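Long-range contacts in CytC3 (Streptomyces, PDB 3GJA), which probably chlorinates a carrier-protein-bound aminoacyl substrate as a nonheme iron halogenase, built on the beta-barrel scaffold of phytanoyl-CoA dioxygenase relatives: residues 51-56 with 305-310; 115-120 with 164-169; 153-158 with 249-254; 266-271 with 281-286. All coordinates share one frame; numbering follows the deposited sequence.

Interaction 1 of 4, residues 51-56 with 305-310; sequences RSLAIY and TSQRGY
Van der Waals contact carries most of this surface pairing of two loops. Leu53 holds CG anti to its carbonyl carbon (chi1 -74°), which sets CD1 over the middle of one face of the Arg308 guanidinium, 3.8 Å from Arg308 CZ. The same methyl meets the start of the extended arginine chain, Leu53 CD1 to Arg308 CG being 3.5 Å. Gln307 bends at chi2 (69°) and brings its aliphatic part to the backbone, with Gln307 CG 3.2 Å from Leu53 O; Gln307 NE2 lies 4.1 Å from Ile55 CG2.

The polar link runs through one water, which accepts from Leu53 N at 2.8 Å and from Arg308 NH1 at 3.3 Å. Arg308 NH1 also donates to Asp73 O, so the guanidinium is held by both the water and a carbonyl.

Each loop is stiffened by a type I turn, Arg51 to Ala54 and Ser306 to Gly309, and Ser306 OG accepts from Arg308 N, an ST turn, and also from Tyr310 N. Residues 51-56 link helix 34-49 to helix 62-65, whereas 305-310 follow strand 289-290 and lay Tyr310 against helix 75-82.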
loop_
_atom_site.group_PDB
_atom_site.type_symbol
_atom_site.label_atom_id
_atom_site.label_comp_id
_atom_site.label_asym_id
_atom_site.label_seq_id
_atom_site.Cartn_x
_atom_site.Cartn_y
_atom_site.Cartn_z
ATOM N N ARG A 51 -7.523 9.304 17.326
ATOM C CA ARG A 51 -8.331 9.237 16.115
ATOM C C ARG A 51 -9.240 10.449 15.958
ATOM O O ARG A 51 -10.131 10.450 15.108
ATOM C CB ARG A 51 -9.191 7.962 16.126
ATOM C CG ARG A 51 -8.398 6.657 16.086
ATOM C CD ARG A 51 -9.321 5.435 16.000
ATOM N NE ARG A 51 -10.105 5.446 14.769
ATOM C CZ ARG A 51 -9.652 5.084 13.571
ATOM N NH1 ARG A 51 -8.404 4.660 13.422
ATOM N NH2 ARG A 51 -10.446 5.172 12.505
ATOM N N SER A 52 -9.005 11.480 16.765
ATOM C CA SER A 52 -9.832 12.682 16.727
ATOM C C SER A 52 -10.062 13.211 15.316
ATOM O O SER A 52 -11.105 13.792 15.034
ATOM C CB SER A 52 -9.212 13.787 17.589
ATOM O OG SER A 52 -8.093 14.368 16.948
ATOM N N LEU A 53 -9.101 13.007 14.425
ATOM C CA LEU A 53 -9.248 13.497 13.059
ATOM C C LEU A 53 -9.179 12.408 11.993
ATOM O O LEU A 53 -8.960 12.702 10.822
ATOM C CB LEU A 53 -8.185 14.559 12.771
ATOM C CG LEU A 53 -8.406 15.925 13.424
ATOM C CD1 LEU A 53 -7.173 16.795 13.240
ATOM C CD2 LEU A 53 -9.626 16.591 12.805
ATOM N N ALA A 54 -9.357 11.153 12.394
ATOM C CA ALA A 54 -9.314 10.049 11.441
ATOM C C ALA A 54 -10.580 10.120 10.592
ATOM O O ALA A 54 -11.648 10.464 11.094
ATOM C CB ALA A 54 -9.244 8.722 12.179
ATOM N N ILE A 55 -10.470 9.793 9.310
ATOM C CA ILE A 55 -11.639 9.870 8.446
ATOM C C ILE A 55 -12.674 8.775 8.667
ATOM O O ILE A 55 -13.834 8.943 8.286
ATOM C CB ILE A 55 -11.247 9.910 6.960
ATOM C CG1 ILE A 55 -10.578 8.603 6.540
ATOM C CG2 ILE A 55 -10.326 11.091 6.716
ATOM C CD1 ILE A 55 -10.499 8.429 5.024
ATOM N N TYR A 56 -12.277 7.660 9.276
ATOM C CA TYR A 56 -13.242 6.594 9.538
ATOM C C TYR A 56 -13.647 6.578 11.005
ATOM O O TYR A 56 -12.805 6.591 11.895
ATOM C CB TYR A 56 -12.689 5.225 9.131
ATOM C CG TYR A 56 -12.317 5.156 7.669
ATOM C CD1 TYR A 56 -13.129 5.748 6.698
ATOM C CD2 TYR A 56 -11.151 4.517 7.254
ATOM C CE1 TYR A 56 -12.786 5.710 5.353
ATOM C CE2 TYR A 56 -10.800 4.473 5.911
ATOM C CZ TYR A 56 -11.621 5.072 4.967
ATOM O OH TYR A 56 -11.279 5.039 3.636
ATOM N N THR A 305 -5.854 18.031 0.369
ATOM C CA THR A 305 -5.364 18.412 1.687
ATOM C C THR A 305 -5.744 17.383 2.736
ATOM O O THR A 305 -6.859 16.854 2.720
ATOM C CB THR A 305 -5.942 19.777 2.108
ATOM O OG1 THR A 305 -5.558 20.769 1.147
ATOM C CG2 THR A 305 -5.420 20.186 3.486
ATOM N N SER A 306 -4.819 17.106 3.653
ATOM C CA SER A 306 -5.067 16.134 4.707
ATOM C C SER A 306 -5.996 16.737 5.740
ATOM O O SER A 306 -6.169 17.956 5.810
ATOM C CB SER A 306 -3.763 15.728 5.395
ATOM O OG SER A 306 -3.525 16.524 6.545
ATOM N N GLN A 307 -6.577 15.867 6.555
ATOM C CA GLN A 307 -7.494 16.266 7.598
ATOM C C GLN A 307 -6.808 17.182 8.611
ATOM O O GLN A 307 -7.456 17.722 9.502
ATOM C CB GLN A 307 -8.014 15.023 8.298
ATOM C CG GLN A 307 -9.422 15.132 8.792
ATOM C CD GLN A 307 -10.434 15.189 7.664
ATOM O OE1 GLN A 307 -11.633 15.241 7.911
ATOM N NE2 GLN A 307 -9.958 15.176 6.421
ATOM N N ARG A 308 -5.493 17.339 8.486
ATOM C CA ARG A 308 -4.746 18.200 9.399
ATOM C C ARG A 308 -4.090 19.359 8.672
ATOM O O ARG A 308 -3.171 19.987 9.196
ATOM C CB ARG A 308 -3.668 17.415 10.153
ATOM C CG ARG A 308 -4.089 16.969 11.542
ATOM C CD ARG A 308 -2.902 16.458 12.360
ATOM N NE ARG A 308 -3.328 16.070 13.700
ATOM C CZ ARG A 308 -3.983 14.949 13.981
ATOM N NH1 ARG A 308 -4.284 14.093 13.016
ATOM N NH2 ARG A 308 -4.359 14.695 15.224
ATOM N N GLY A 309 -4.553 19.634 7.461
ATOM C CA GLY A 309 -4.000 20.738 6.705
ATOM C C GLY A 309 -2.724 20.425 5.952
ATOM O O GLY A 309 -2.104 21.325 5.383
ATOM N N TYR A 310 -2.312 19.164 5.943
ATOM C CA TYR A 310 -1.104 18.815 5.212
ATOM C C TYR A 310 -1.488 18.856 3.735
ATOM O O TYR A 310 -2.384 18.140 3.290
ATOM C CB TYR A 310 -0.602 17.428 5.623
ATOM C CG TYR A 310 0.685 17.024 4.937
ATOM C CD1 TYR A 310 0.688 16.649 3.596
ATOM C CD2 TYR A 310 1.903 17.031 5.626
ATOM C CE1 TYR A 310 1.869 16.290 2.952
ATOM C CE2 TYR A 310 3.091 16.675 4.989
ATOM C CZ TYR A 310 3.066 16.309 3.654
ATOM O OH TYR A 310 4.229 15.973 3.001
HETATM O O HOH W 1 -6.480 12.016 14.301
#

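Interaction 2 of 4, residues 115-120 with 164-169; sequences TDWHQA and QLMPGT
The Trp117 indole takes the Met166 methyl squarely on one face: Met166 CE sits 3.6 Å from the centroid of the six-membered ring, 6° off its normal, a CH-pi contact. At the indole edge, near the ring plane, lies the Leu165 backbone, Trp117 CH2 to Leu165 C 3.8 Å. Gln164 O approaches the same end obliquely, 3.5 Å from Trp117 CZ3. Met166 reaches the face by placing CG in the crowded position between backbone N and carbonyl carbon (chi1 60°) and bending again at chi3 (60°), so the chain folds back over the ring; its SD lies farther off, 4.9 Å from that centroid, in an oblique Met-aromatic contact. Trp117 also packs on Met239 and Ala241, and strand 240-242 lies beside both segments.

The chain turns a corner at Trp117 and enters His118-Gln119-Ala120, which fits the His-X-Ala signature of nonheme iron halogenases, where alanine replaces the carboxylate ligand of related dioxygenases. The His118 ring meets that of His240, consistent with a pair of metal-binding histidines.

His118 ND1 donates almost along the C=O axis to Asp116 O at 2.9 Å, in its ring plane. This fixes the imidazole rotation and makes NE2 the probable metal-facing nitrogen. Trp117 N gives a 2.7 Å hydrogen bond to Asp116 OD1, coming from above the carboxylate plane.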
loop_
_atom_site.group_PDB
_atom_site.type_symbol
_atom_site.label_atom_id
_atom_site.label_comp_id
_atom_site.label_asym_id
_atom_site.label_seq_id
_atom_site.Cartn_x
_atom_site.Cartn_y
_atom_site.Cartn_z
ATOM N N THR A 115 1.156 -17.933 6.022
ATOM C CA THR A 115 0.107 -18.065 5.034
ATOM C C THR A 115 0.700 -18.880 3.904
ATOM O O THR A 115 1.900 -18.807 3.647
ATOM C CB THR A 115 -0.342 -16.699 4.498
ATOM O OG1 THR A 115 -0.965 -15.955 5.552
ATOM C CG2 THR A 115 -1.350 -16.879 3.392
ATOM N N ASP A 116 -0.130 -19.678 3.246
ATOM C CA ASP A 116 0.350 -20.489 2.138
ATOM C C ASP A 116 0.344 -19.603 0.895
ATOM O O ASP A 116 -0.209 -18.505 0.919
ATOM C CB ASP A 116 -0.564 -21.697 1.931
ATOM C CG ASP A 116 0.134 -22.845 1.220
ATOM O OD1 ASP A 116 1.222 -22.628 0.640
ATOM O OD2 ASP A 116 -0.411 -23.966 1.236
ATOM N N TRP A 117 0.963 -20.080 -0.180
ATOM C CA TRP A 117 1.036 -19.331 -1.434
ATOM C C TRP A 117 -0.339 -18.976 -1.991
ATOM O O TRP A 117 -1.193 -19.847 -2.165
ATOM C CB TRP A 117 1.822 -20.133 -2.478
ATOM C CG TRP A 117 3.270 -20.317 -2.124
ATOM C CD1 TRP A 117 3.857 -21.441 -1.619
ATOM C CD2 TRP A 117 4.307 -19.333 -2.224
ATOM N NE1 TRP A 117 5.199 -21.220 -1.398
ATOM C CE2 TRP A 117 5.501 -19.934 -1.760
ATOM C CE3 TRP A 117 4.342 -18.003 -2.659
ATOM C CZ2 TRP A 117 6.717 -19.250 -1.719
ATOM C CZ3 TRP A 117 5.555 -17.321 -2.618
ATOM C CH2 TRP A 117 6.726 -17.949 -2.150
ATOM N N HIS A 118 -0.543 -17.694 -2.286
ATOM C CA HIS A 118 -1.828 -17.234 -2.810
ATOM C C HIS A 118 -1.737 -15.868 -3.484
ATOM O O HIS A 118 -0.711 -15.189 -3.415
ATOM C CB HIS A 118 -2.848 -17.127 -1.679
ATOM C CG HIS A 118 -2.561 -16.012 -0.722
ATOM N ND1 HIS A 118 -1.500 -16.041 0.160
ATOM C CD2 HIS A 118 -3.171 -14.818 -0.537
ATOM C CE1 HIS A 118 -1.471 -14.912 0.846
ATOM N NE2 HIS A 118 -2.473 -14.152 0.442
ATOM N N GLN A 119 -2.831 -15.469 -4.126
ATOM C CA GLN A 119 -2.905 -14.177 -4.793
ATOM C C GLN A 119 -4.052 -13.380 -4.183
ATOM O O GLN A 119 -5.224 -13.754 -4.318
ATOM C CB GLN A 119 -3.152 -14.357 -6.283
ATOM C CG GLN A 119 -2.091 -15.160 -6.974
ATOM C CD GLN A 119 -2.307 -15.226 -8.466
ATOM O OE1 GLN A 119 -2.053 -14.261 -9.186
ATOM N NE2 GLN A 119 -2.791 -16.366 -8.939
ATOM N N ALA A 120 -3.715 -12.289 -3.504
ATOM C CA ALA A 120 -4.729 -11.454 -2.878
ATOM C C ALA A 120 -5.500 -10.682 -3.952
ATOM O O ALA A 120 -4.981 -10.434 -5.037
ATOM C CB ALA A 120 -4.071 -10.494 -1.894
ATOM N N GLN A 164 6.923 -13.747 1.769
ATOM C CA GLN A 164 7.638 -14.655 0.880
ATOM C C GLN A 164 7.135 -14.433 -0.544
ATOM O O GLN A 164 5.928 -14.418 -0.789
ATOM C CB GLN A 164 7.380 -16.098 1.290
ATOM C CG GLN A 164 7.949 -16.473 2.633
ATOM C CD GLN A 164 7.428 -17.807 3.111
ATOM O OE1 GLN A 164 6.308 -17.902 3.609
ATOM N NE2 GLN A 164 8.231 -18.851 2.945
ATOM N N LEU A 165 8.067 -14.239 -1.469
ATOM C CA LEU A 165 7.739 -14.024 -2.878
ATOM C C LEU A 165 8.526 -15.030 -3.715
ATOM O O LEU A 165 9.545 -15.542 -3.270
ATOM C CB LEU A 165 8.135 -12.609 -3.321
ATOM C CG LEU A 165 7.407 -11.357 -2.834
ATOM C CD1 LEU A 165 5.925 -11.537 -3.046
ATOM C CD2 LEU A 165 7.705 -11.091 -1.379
ATOM N N MET A 166 8.055 -15.335 -4.917
ATOM C CA MET A 166 8.800 -16.256 -5.766
ATOM C C MET A 166 9.042 -15.623 -7.130
ATOM O O MET A 166 8.167 -14.950 -7.678
ATOM C CB MET A 166 8.073 -17.605 -5.923
ATOM C CG MET A 166 6.682 -17.558 -6.540
ATOM S SD MET A 166 6.102 -19.230 -7.022
ATOM C CE MET A 166 6.120 -20.090 -5.445
ATOM N N PRO A 167 10.246 -15.812 -7.684
ATOM C CA PRO A 167 10.628 -15.267 -8.991
ATOM C C PRO A 167 9.691 -15.767 -10.083
ATOM O O PRO A 167 8.772 -16.535 -9.808
ATOM C CB PRO A 167 12.049 -15.784 -9.174
ATOM C CG PRO A 167 12.554 -15.870 -7.773
ATOM C CD PRO A 167 11.388 -16.486 -7.049
ATOM N N GLY A 168 9.926 -15.340 -11.320
ATOM C CA GLY A 168 9.071 -15.772 -12.410
ATOM C C GLY A 168 7.703 -15.143 -12.264
ATOM O O GLY A 168 7.364 -14.644 -11.194
ATOM N N THR A 169 6.910 -15.161 -13.330
ATOM C CA THR A 169 5.583 -14.559 -13.284
ATOM C C THR A 169 4.579 -15.472 -12.585
ATOM O O THR A 169 3.518 -15.746 -13.184
ATOM C CB THR A 169 5.066 -14.243 -14.707
ATOM O OG1 THR A 169 6.127 -13.680 -15.490
ATOM C CG2 THR A 169 3.922 -13.237 -14.643
#

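Interaction 3 of 4, residues 153-158 with 249-254; sequences FTHSTE and KTDYRM
Met254 O serves two donors where the loop after strand 147-152 meets the start of strand 253-262. Phe153 N reaches it nearly along the C=O axis, 2.8 Å away, and Thr154 N adds a weak bond to Met254 O at 3.3 Å. One carbonyl thus takes both amides, Phe153 N firmly and Thr154 N only weakly. Farther along, His155 NE2 donates to Asp251 OD1 at 2.8 Å with an N-H...O angle of 161°. The bond lies close to the imidazole plane but meets the carboxylate from above its plane, the two flat groups being turned 41° apart. His155 gets there by holding CG in the crowded position between backbone N and carbonyl carbon (chi1 65°), which swings the ring toward Asp251. Asp251 OD1 has a further hydrogen-bond partner just outside the segments, and Asp251 O accepts from His245 NE2.

Thr154 packs between the two polar links, its CB 3.4 Å from Met254 N and its OG1 3.6 Å from Tyr252 CE2. The aliphatic chain of Arg253, bent at chi2 and chi3, runs past His155 O and Ser156 OG. Its polar end is satisfied by two carbonyls, NH1 by Phe106 O and NH2 by Gly161 O, while Tyr252 OH pairs with Trp41 NE1 of helix 34-49.

Together these bonds join the exit of one strand to the entry of its sheet neighbour. The hydrogen-bonded Asp251 carboxylate would probably favour a protonated His155.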
loop_
_atom_site.group_PDB
_atom_site.type_symbol
_atom_site.label_atom_id
_atom_site.label_comp_id
_atom_site.label_asym_id
_atom_site.label_seq_id
_atom_site.Cartn_x
_atom_site.Cartn_y
_atom_site.Cartn_z
ATOM N N PHE A 153 8.389 -0.822 9.115
ATOM C CA PHE A 153 8.552 0.209 10.141
ATOM C C PHE A 153 9.376 -0.382 11.272
ATOM O O PHE A 153 10.026 0.323 12.043
ATOM C CB PHE A 153 7.181 0.659 10.668
ATOM C CG PHE A 153 6.526 1.743 9.837
ATOM C CD1 PHE A 153 7.054 2.120 8.604
ATOM C CD2 PHE A 153 5.378 2.379 10.292
ATOM C CE1 PHE A 153 6.453 3.113 7.837
ATOM C CE2 PHE A 153 4.761 3.380 9.527
ATOM C CZ PHE A 153 5.300 3.745 8.303
ATOM N N THR A 154 9.318 -1.701 11.346
ATOM C CA THR A 154 10.027 -2.502 12.326
ATOM C C THR A 154 10.825 -3.444 11.422
ATOM O O THR A 154 10.574 -3.480 10.221
ATOM C CB THR A 154 8.989 -3.276 13.167
ATOM O OG1 THR A 154 8.983 -2.777 14.507
ATOM C CG2 THR A 154 9.256 -4.743 13.145
ATOM N N HIS A 155 11.790 -4.186 11.943
ATOM C CA HIS A 155 12.502 -5.084 11.044
ATOM C C HIS A 155 11.558 -6.233 10.676
ATOM O O HIS A 155 10.723 -6.645 11.478
ATOM C CB HIS A 155 13.784 -5.640 11.696
ATOM C CG HIS A 155 13.537 -6.518 12.887
ATOM N ND1 HIS A 155 14.431 -7.488 13.292
ATOM C CD2 HIS A 155 12.518 -6.552 13.780
ATOM C CE1 HIS A 155 13.975 -8.080 14.382
ATOM N NE2 HIS A 155 12.816 -7.530 14.699
ATOM N N SER A 156 11.665 -6.723 9.450
ATOM C CA SER A 156 10.838 -7.840 9.019
ATOM C C SER A 156 11.815 -8.966 8.734
ATOM O O SER A 156 12.565 -8.923 7.756
ATOM C CB SER A 156 10.051 -7.498 7.754
ATOM O OG SER A 156 9.228 -8.587 7.381
ATOM N N THR A 157 11.810 -9.961 9.610
ATOM C CA THR A 157 12.717 -11.095 9.504
ATOM C C THR A 157 11.974 -12.403 9.309
ATOM O O THR A 157 10.737 -12.447 9.331
ATOM C CB THR A 157 13.537 -11.239 10.781
ATOM O OG1 THR A 157 12.651 -11.553 11.867
ATOM C CG2 THR A 157 14.279 -9.938 11.096
ATOM N N GLU A 158 12.739 -13.475 9.129
ATOM C CA GLU A 158 12.139 -14.787 8.971
ATOM C C GLU A 158 11.538 -15.182 10.307
ATOM O O GLU A 158 10.449 -15.751 10.362
ATOM C CB GLU A 158 13.180 -15.815 8.538
ATOM C CG GLU A 158 13.635 -15.637 7.104
ATOM C CD GLU A 158 14.510 -16.777 6.635
ATOM O OE1 GLU A 158 14.011 -17.924 6.585
ATOM O OE2 GLU A 158 15.695 -16.528 6.320
ATOM N N LYS A 249 7.876 -12.590 22.193
ATOM C CA LYS A 249 6.618 -11.863 22.288
ATOM C C LYS A 249 6.771 -10.343 22.219
ATOM O O LYS A 249 5.810 -9.637 21.918
ATOM C CB LYS A 249 5.881 -12.251 23.574
ATOM C CG LYS A 249 5.409 -13.693 23.584
ATOM C CD LYS A 249 4.800 -14.066 24.923
ATOM C CE LYS A 249 4.373 -15.528 24.949
ATOM N NZ LYS A 249 3.232 -15.765 24.027
ATOM N N THR A 250 7.967 -9.835 22.503
ATOM C CA THR A 250 8.193 -8.395 22.445
ATOM C C THR A 250 8.680 -7.985 21.060
ATOM O O THR A 250 8.801 -6.797 20.760
ATOM C CB THR A 250 9.241 -7.952 23.468
ATOM O OG1 THR A 250 10.446 -8.695 23.256
ATOM C CG2 THR A 250 8.735 -8.188 24.893
ATOM N N ASP A 251 8.958 -8.971 20.216
ATOM C CA ASP A 251 9.450 -8.691 18.872
ATOM C C ASP A 251 8.317 -8.665 17.854
ATOM O O ASP A 251 8.074 -9.640 17.159
ATOM C CB ASP A 251 10.508 -9.736 18.478
ATOM C CG ASP A 251 10.947 -9.618 17.021
ATOM O OD1 ASP A 251 10.882 -8.502 16.464
ATOM O OD2 ASP A 251 11.373 -10.642 16.438
ATOM N N TYR A 252 7.616 -7.546 17.771
ATOM C CA TYR A 252 6.522 -7.444 16.816
ATOM C C TYR A 252 7.034 -6.865 15.511
ATOM O O TYR A 252 7.977 -6.076 15.490
ATOM C CB TYR A 252 5.408 -6.547 17.346
ATOM C CG TYR A 252 5.772 -5.084 17.360
ATOM C CD1 TYR A 252 6.455 -4.526 18.439
ATOM C CD2 TYR A 252 5.462 -4.261 16.275
ATOM C CE1 TYR A 252 6.821 -3.181 18.443
ATOM C CE2 TYR A 252 5.825 -2.914 16.265
ATOM C CZ TYR A 252 6.502 -2.380 17.351
ATOM O OH TYR A 252 6.859 -1.056 17.345
ATOM N N ARG A 253 6.414 -7.272 14.416
ATOM C CA ARG A 253 6.796 -6.772 13.118
ATOM C C ARG A 253 5.690 -5.841 12.644
ATOM O O ARG A 253 4.506 -6.178 12.729
ATOM C CB ARG A 253 6.984 -7.928 12.142
ATOM C CG ARG A 253 7.126 -7.491 10.709
ATOM C CD ARG A 253 5.774 -7.489 10.025
ATOM N NE ARG A 253 5.561 -8.706 9.249
ATOM C CZ ARG A 253 4.421 -9.008 8.634
ATOM N NH1 ARG A 253 3.378 -8.188 8.711
ATOM N NH2 ARG A 253 4.336 -10.113 7.908
ATOM N N MET A 254 6.068 -4.662 12.167
ATOM C CA MET A 254 5.082 -3.709 11.686
ATOM C C MET A 254 5.386 -3.248 10.274
ATOM O O MET A 254 6.444 -2.679 10.002
ATOM C CB MET A 254 5.007 -2.491 12.607
ATOM C CG MET A 254 3.881 -1.517 12.250
ATOM S SD MET A 254 2.237 -2.287 12.333
ATOM C CE MET A 254 2.044 -2.429 14.102
#

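Interaction 4 of 4, residues 266-271 with 281-286; sequences QVYPGT and INLEKY
The backbones stay apart, Thr271 CA and Leu283 CA being nearest at 8.3 Å, with Tyr268 and Thr271 both in the left-handed region as the chain turns off strand 266-267. The bridging is done by buried side chains. Tyr268 drives its ring edge into the middle of one face of Tyr286, a T-shaped pair with planes at 90° and centroids 4.9 Å apart. The leading atom is Tyr268 CE2, 3.6 Å from Tyr286 CZ. CG anti to the backbone N (chi1 169°) carries the Tyr286 ring to Tyr268, and chi2 near 80° sets its face.

One face of Tyr268 is covered by Leu283, whose CD1 makes a CH-pi contact 4.1 Å from the ring centroid. The tip of the same ring meets Ile281 end to end, Tyr268 OH to Ile281 CD1 3.8 Å. Val267, next to Tyr268 in the chain, crosses Tyr286 at about a right angle, Val267 CG1 3.5 Å from Tyr286 OH. The hydroxyls have polar partners on strand 98-108: Tyr268 OH pairs with Arg102 NH2 and Tyr286 OH with Trp101 O. Thr271 OG1 donates to Tyr268 O at 2.8 Å from above the carbonyl plane, and so holds the turn shut behind the ring.

Residues 266-267 pair with strand 132-133, and residues 281-282 form a small antiparallel pair with strand 276-278. Tyr277 of that strand adds another edge-to-face ring to Tyr268, and both segments pack on strand 98-108 of the main sheet through Val267 on Trp101 and Ile281 on Arg102.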
loop_
_atom_site.group_PDB
_atom_site.type_symbol
_atom_site.label_atom_id
_atom_site.label_comp_id
_atom_site.label_asym_id
_atom_site.label_seq_id
_atom_site.Cartn_x
_atom_site.Cartn_y
_atom_site.Cartn_z
ATOM N N GLN A 266 -10.437 3.786 -11.646
ATOM C CA GLN A 266 -11.525 4.223 -10.789
ATOM C C GLN A 266 -11.424 3.577 -9.409
ATOM O O GLN A 266 -11.299 2.355 -9.277
ATOM C CB GLN A 266 -12.870 3.883 -11.420
ATOM C CG GLN A 266 -13.096 4.544 -12.759
ATOM C CD GLN A 266 -14.538 4.450 -13.197
ATOM O OE1 GLN A 266 -15.414 5.101 -12.627
ATOM N NE2 GLN A 266 -14.797 3.625 -14.203
ATOM N N VAL A 267 -11.484 4.415 -8.385
ATOM C CA VAL A 267 -11.393 3.966 -7.012
ATOM C C VAL A 267 -12.779 3.971 -6.407
ATOM O O VAL A 267 -13.512 4.951 -6.519
ATOM C CB VAL A 267 -10.461 4.888 -6.211
ATOM C CG1 VAL A 267 -10.447 4.493 -4.735
ATOM C CG2 VAL A 267 -9.063 4.812 -6.803
ATOM N N TYR A 268 -13.140 2.872 -5.759
ATOM C CA TYR A 268 -14.462 2.770 -5.167
ATOM C C TYR A 268 -15.513 3.142 -6.230
ATOM O O TYR A 268 -16.347 4.017 -6.016
ATOM C CB TYR A 268 -14.560 3.695 -3.948
ATOM C CG TYR A 268 -13.642 3.301 -2.803
ATOM C CD1 TYR A 268 -13.706 2.025 -2.240
ATOM C CD2 TYR A 268 -12.718 4.208 -2.273
ATOM C CE1 TYR A 268 -12.878 1.658 -1.173
ATOM C CE2 TYR A 268 -11.880 3.853 -1.204
ATOM C CZ TYR A 268 -11.969 2.577 -0.658
ATOM O OH TYR A 268 -11.183 2.223 0.416
ATOM N N PRO A 269 -15.475 2.464 -7.393
ATOM C CA PRO A 269 -16.417 2.718 -8.489
ATOM C C PRO A 269 -17.859 2.652 -8.009
ATOM O O PRO A 269 -18.166 1.969 -7.031
ATOM C CB PRO A 269 -16.080 1.623 -9.499
ATOM C CG PRO A 269 -15.600 0.502 -8.631
ATOM C CD PRO A 269 -14.705 1.234 -7.651
ATOM N N GLY A 270 -18.746 3.341 -8.714
ATOM C CA GLY A 270 -20.127 3.380 -8.283
ATOM C C GLY A 270 -20.034 4.304 -7.089
ATOM O O GLY A 270 -19.561 5.433 -7.225
ATOM N N THR A 271 -20.463 3.843 -5.921
ATOM C CA THR A 271 -20.359 4.661 -4.716
ATOM C C THR A 271 -20.939 6.062 -4.919
ATOM O O THR A 271 -20.757 6.948 -4.081
ATOM C CB THR A 271 -18.874 4.792 -4.294
ATOM O OG1 THR A 271 -18.307 3.487 -4.125
ATOM C CG2 THR A 271 -18.750 5.548 -2.998
ATOM N N ILE A 281 -15.440 1.195 6.409
ATOM C CA ILE A 281 -15.088 2.252 5.473
ATOM C C ILE A 281 -16.255 3.218 5.269
ATOM O O ILE A 281 -17.362 2.804 4.922
ATOM C CB ILE A 281 -14.738 1.687 4.084
ATOM C CG1 ILE A 281 -13.467 0.847 4.152
ATOM C CG2 ILE A 281 -14.567 2.829 3.090
ATOM C CD1 ILE A 281 -13.167 0.133 2.853
ATOM N N ASN A 282 -16.007 4.502 5.490
ATOM C CA ASN A 282 -17.032 5.515 5.264
ATOM C C ASN A 282 -16.418 6.528 4.310
ATOM O O ASN A 282 -15.531 7.288 4.687
ATOM C CB ASN A 282 -17.444 6.188 6.571
ATOM C CG ASN A 282 -18.590 7.167 6.377
ATOM O OD1 ASN A 282 -19.528 7.203 7.171
ATOM N ND2 ASN A 282 -18.515 7.967 5.322
ATOM N N LEU A 283 -16.893 6.523 3.067
ATOM C CA LEU A 283 -16.379 7.403 2.019
ATOM C C LEU A 283 -16.605 8.898 2.180
ATOM O O LEU A 283 -16.033 9.684 1.430
ATOM C CB LEU A 283 -16.926 6.968 0.656
ATOM C CG LEU A 283 -16.275 5.776 -0.064
ATOM C CD1 LEU A 283 -15.151 5.183 0.768
ATOM C CD2 LEU A 283 -17.322 4.728 -0.347
ATOM N N GLU A 284 -17.414 9.295 3.153
ATOM C CA GLU A 284 -17.693 10.712 3.359
ATOM C C GLU A 284 -16.449 11.590 3.238
ATOM O O GLU A 284 -16.403 12.502 2.412
ATOM C CB GLU A 284 -18.339 10.935 4.725
ATOM C CG GLU A 284 -18.856 12.346 4.928
ATOM C CD GLU A 284 -19.414 12.557 6.322
ATOM O OE1 GLU A 284 -20.285 11.758 6.734
ATOM O OE2 GLU A 284 -18.985 13.517 7.004
ATOM N N LYS A 285 -15.433 11.318 4.051
ATOM C CA LYS A 285 -14.216 12.119 4.005
ATOM C C LYS A 285 -13.063 11.434 3.280
ATOM O O LYS A 285 -11.910 11.839 3.422
ATOM C CB LYS A 285 -13.785 12.491 5.422
ATOM C CG LYS A 285 -14.845 13.252 6.195
ATOM C CD LYS A 285 -14.400 13.538 7.617
ATOM C CE LYS A 285 -15.526 14.153 8.427
ATOM N NZ LYS A 285 -15.141 14.332 9.857
ATOM N N TYR A 286 -13.364 10.398 2.503
ATOM C CA TYR A 286 -12.308 9.712 1.778
ATOM C C TYR A 286 -11.905 10.475 0.535
ATOM O O TYR A 286 -12.704 11.202 -0.055
ATOM C CB TYR A 286 -12.731 8.307 1.338
ATOM C CG TYR A 286 -11.732 7.696 0.369
ATOM C CD1 TYR A 286 -10.549 7.110 0.829
ATOM C CD2 TYR A 286 -11.918 7.798 -1.013
ATOM C CE1 TYR A 286 -9.572 6.648 -0.059
ATOM C CE2 TYR A 286 -10.946 7.342 -1.911
ATOM C CZ TYR A 286 -9.770 6.769 -1.424
ATOM O OH TYR A 286 -8.788 6.335 -2.303
#

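Overall arrangement
From the N terminus, interaction 1 opens first, just after helix 34-49, and closes last, so its loop encloses the other three. Interactions 2 and 3 cross: the chain passes 115-120 and then 153-158 before 164-169 closes the first and 249-254 the second. They tie the putative metal-binding corner and the loop after strand 147-152 to later parts of the barrel. Interaction 4 follows in series as a short local closure beyond strand 253-262. It touches interaction 1 through Tyr56 against Asn282 and Tyr286, and Gln307 against Lys285. Interactions 1 and 2 lie on opposite sides of the chain's centre, as do interactions 3 and 4.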